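PDB 3IGR: ribosomal-protein-S5-alanine N-acetyltransferase from Vibrio fischeri, which probably transfers an acetyl group from acetyl-CoA to the N-terminal alanine of ribosomal protein uS5. Local coordinates for residues K79-V84 / K110-R115. Residues are numbered along the deposited sequence; the frame is centred on the assembly and turned at random.
Sequences KIIGTV and KGIMRR
Among flat groups, the peptide carbonyl of Thr83 meets the helix directly: its O lies 3.7 Å from Met113 CE, the methyl end of a residue present as selenomethionine. The guanidinium of Arg114 takes no part across the contact; one of its faces has Gly111 O 4.1 Å above the plane, over the centre of the group, while its NH2 is hydrogen-bonded to Asn76 OD1 of the second subunit. Met113 owes its reach to two bends, chi2 82° and chi3 -75°, which bring CE to the strand although its CB is not directed there. The same methyl lies 3.8 Å from Val84 CG2, the two side chains running past each other in opposite directions. In GNAT acetyltransferases a glycine-containing loop leads into a helix near the coenzyme's pyrophosphate, and Gly111, with a positive phi at the N-cap of helix 112-126, is consistent with that element; its O accepts a bond from Arg115 N at 3.2 Å. The backbones of Ile81 and Gly82 both hydrogen-bond to Val72 of the antiparallel strand 68-74, which makes a classic beta bulge. From within the bulge, Ile81 CD1 comes to 4.1 Å from Ile112 CG2, the side chains crossing at roughly a right angle. With CG1 lying between the backbone N and the carbonyl carbon (chi1 62°), Ile81 extends CD1 to the helix although its CB does not point there. The CB of Thr83 points away from the helix, and its OG1 is hydrogen-bonded to Ser102 OG of strand 96-103; Met113 also packs on Tyr101 and Leu103 of that strand.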
ATOM      1  N   LYS A  79     -10.757 -20.381  12.527  1.00 13.16           N
ATOM      2  CA  LYS A  79     -11.117 -19.476  13.603  1.00 13.47           C
ATOM      3  C   LYS A  79     -11.321 -18.090  13.031  1.00 13.15           C
ATOM      4  O   LYS A  79     -10.637 -17.705  12.092  1.00 13.33           O
ATOM      5  CB  LYS A  79     -10.023 -19.458  14.681  1.00 13.66           C
ATOM      6  N   ILE A  80     -12.273 -17.349  13.587  1.00 12.73           N
ATOM      7  CA  ILE A  80     -12.420 -15.927  13.273  1.00 11.95           C
ATOM      8  C   ILE A  80     -11.309 -15.177  13.995  1.00 11.78           C
ATOM      9  O   ILE A  80     -11.080 -15.406  15.191  1.00 11.69           O
ATOM     10  CB  ILE A  80     -13.815 -15.397  13.704  1.00 11.70           C
ATOM     11  CG1 ILE A  80     -14.889 -15.918  12.744  1.00 11.41           C
ATOM     12  CG2 ILE A  80     -13.838 -13.857  13.797  1.00 10.22           C
ATOM     13  CD1 ILE A  80     -16.323 -15.765  13.256  1.00  9.19           C
ATOM     14  N   ILE A  81     -10.618 -14.303  13.266  1.00 11.34           N
ATOM     15  CA  ILE A  81      -9.478 -13.558  13.807  1.00 11.47           C
ATOM     16  C   ILE A  81      -9.599 -12.055  13.582  1.00 11.45           C
ATOM     17  O   ILE A  81      -8.657 -11.304  13.820  1.00 10.89           O
ATOM     18  CB  ILE A  81      -8.140 -14.056  13.211  1.00 12.18           C
ATOM     19  CG1 ILE A  81      -8.129 -13.825  11.691  1.00 13.35           C
ATOM     20  CG2 ILE A  81      -7.938 -15.533  13.581  1.00 11.56           C
ATOM     21  CD1 ILE A  81      -6.875 -13.196  11.140  1.00 15.86           C
ATOM     22  N   GLY A  82     -10.774 -11.613  13.139  1.00 11.79           N
ATOM     23  CA  GLY A  82     -10.991 -10.188  12.871  1.00 12.03           C
ATOM     24  C   GLY A  82     -12.400  -9.919  12.398  1.00 12.21           C
ATOM     25  O   GLY A  82     -13.130 -10.848  12.043  1.00 12.00           O
ATOM     26  N   THR A  83     -12.776  -8.637  12.408  1.00 11.89           N
ATOM     27  CA  THR A  83     -14.093  -8.203  11.988  1.00 11.97           C
ATOM     28  C   THR A  83     -13.949  -6.869  11.262  1.00 11.91           C
ATOM     29  O   THR A  83     -13.026  -6.096  11.540  1.00 11.57           O
ATOM     30  CB  THR A  83     -15.065  -7.982  13.198  1.00 11.63           C
ATOM     31  OG1 THR A  83     -14.525  -6.971  14.045  1.00 11.86           O
ATOM     32  CG2 THR A  83     -15.293  -9.267  14.016  1.00 10.85           C
ATOM     33  N   VAL A  84     -14.841  -6.612  10.320  1.00 11.80           N
ATOM     34  CA  VAL A  84     -14.935  -5.290   9.687  1.00 12.12           C
ATOM     35  C   VAL A  84     -16.418  -5.058   9.576  1.00 12.39           C
ATOM     36  O   VAL A  84     -17.111  -5.807   8.887  1.00 12.37           O
ATOM     37  CB  VAL A  84     -14.251  -5.213   8.281  1.00 12.32           C
ATOM     38  CG1 VAL A  84     -14.293  -3.793   7.734  1.00 11.57           C
ATOM     39  CG2 VAL A  84     -12.775  -5.665   8.350  1.00 12.88           C
ATOM     40  N   LYS A 110       0.851  -8.020  10.416  1.00 13.97           N
ATOM     41  CA  LYS A 110       0.894  -8.770   9.165  1.00 13.91           C
ATOM     42  C   LYS A 110       0.097  -8.101   8.055  1.00 13.54           C
ATOM     43  O   LYS A 110      -0.070  -8.680   6.989  1.00 14.05           O
ATOM     44  CB  LYS A 110       0.358 -10.194   9.361  1.00 14.17           C
ATOM     45  CG  LYS A 110       1.374 -11.214   9.834  1.00 14.39           C
ATOM     46  CD  LYS A 110       1.267 -11.442  11.306  1.00 15.93           C
ATOM     47  CE  LYS A 110       1.884 -12.780  11.684  1.00 15.06           C
ATOM     48  NZ  LYS A 110       1.888 -12.965  13.151  1.00 16.83           N
ATOM     49  N   GLY A 111      -0.405  -6.895   8.314  1.00 13.05           N
ATOM     50  CA  GLY A 111      -1.221  -6.163   7.350  1.00 12.14           C
ATOM     51  C   GLY A 111      -2.592  -6.779   7.093  1.00 11.74           C
ATOM     52  O   GLY A 111      -3.249  -6.461   6.094  1.00 11.73           O
ATOM     53  N   ILE A 112      -3.037  -7.664   7.980  1.00 10.88           N
ATOM     54  CA  ILE A 112      -4.295  -8.371   7.735  1.00 10.70           C
ATOM     55  C   ILE A 112      -5.456  -7.372   7.792  1.00 10.87           C
ATOM     56  O   ILE A 112      -6.384  -7.453   6.993  1.00 11.37           O
ATOM     57  CB  ILE A 112      -4.508  -9.549   8.718  1.00  9.83           C
ATOM     58  CG1 ILE A 112      -3.450 -10.646   8.480  1.00  9.68           C
ATOM     59  CG2 ILE A 112      -5.914 -10.135   8.599  1.00  9.36           C
ATOM     60  CD1 ILE A 112      -3.247 -11.543   9.658  1.00  4.54           C
HETATM   61  N   MSE A 113      -5.388  -6.426   8.728  1.00 10.93           N
HETATM   62  CA  MSE A 113      -6.472  -5.484   8.920  1.00 11.08           C
HETATM   63  C   MSE A 113      -6.597  -4.560   7.707  1.00 11.28           C
HETATM   64  O   MSE A 113      -7.697  -4.315   7.213  1.00 11.43           O
HETATM   65  CB  MSE A 113      -6.256  -4.678  10.199  1.00 11.35           C
HETATM   66  CG  MSE A 113      -7.493  -3.926  10.656  1.00 13.03           C
HETATM   67 SE   MSE A 113      -8.738  -5.061  11.663  1.00 18.07          SE
HETATM   68  CE  MSE A 113      -9.566  -6.142  10.240  1.00 12.00           C
ATOM     69  N   ARG A 114      -5.466  -4.028   7.258  1.00 11.07           N
ATOM     70  CA  ARG A 114      -5.418  -3.177   6.078  1.00 11.22           C
ATOM     71  C   ARG A 114      -6.053  -3.854   4.853  1.00 11.33           C
ATOM     72  O   ARG A 114      -6.923  -3.259   4.197  1.00 11.56           O
ATOM     73  CB  ARG A 114      -3.973  -2.777   5.775  1.00 12.02           C
ATOM     74  CG  ARG A 114      -3.839  -1.791   4.624  1.00 11.33           C
ATOM     75  CD  ARG A 114      -2.408  -1.725   4.119  1.00 13.14           C
ATOM     76  NE  ARG A 114      -1.973  -2.991   3.526  1.00 13.29           N
ATOM     77  CZ  ARG A 114      -0.957  -3.724   3.970  1.00 11.03           C
ATOM     78  NH1 ARG A 114      -0.242  -3.321   5.003  1.00  9.27           N
ATOM     79  NH2 ARG A 114      -0.645  -4.846   3.362  1.00 10.58           N
ATOM     80  N   ARG A 115      -5.645  -5.090   4.564  1.00 11.23           N
ATOM     81  CA  ARG A 115      -6.217  -5.842   3.436  1.00 11.68           C
ATOM     82  C   ARG A 115      -7.702  -6.115   3.590  1.00 11.47           C
ATOM     83  O   ARG A 115      -8.460  -5.962   2.628  1.00 11.64           O
ATOM     84  CB  ARG A 115      -5.485  -7.177   3.185  1.00 11.85           C
ATOM     85  CG  ARG A 115      -3.997  -7.075   2.875  1.00 10.90           C
ATOM     86  CD  ARG A 115      -3.426  -8.462   2.431  1.00 13.20           C
ATOM     87  NE  ARG A 115      -3.837  -8.821   1.063  1.00 13.83           N
ATOM     88  CZ  ARG A 115      -3.255  -9.761   0.307  1.00 13.85           C
ATOM     89  NH1 ARG A 115      -2.244 -10.477   0.773  1.00 13.10           N
ATOM     90  NH2 ARG A 115      -3.686  -9.995  -0.924  1.00 13.12           N
TER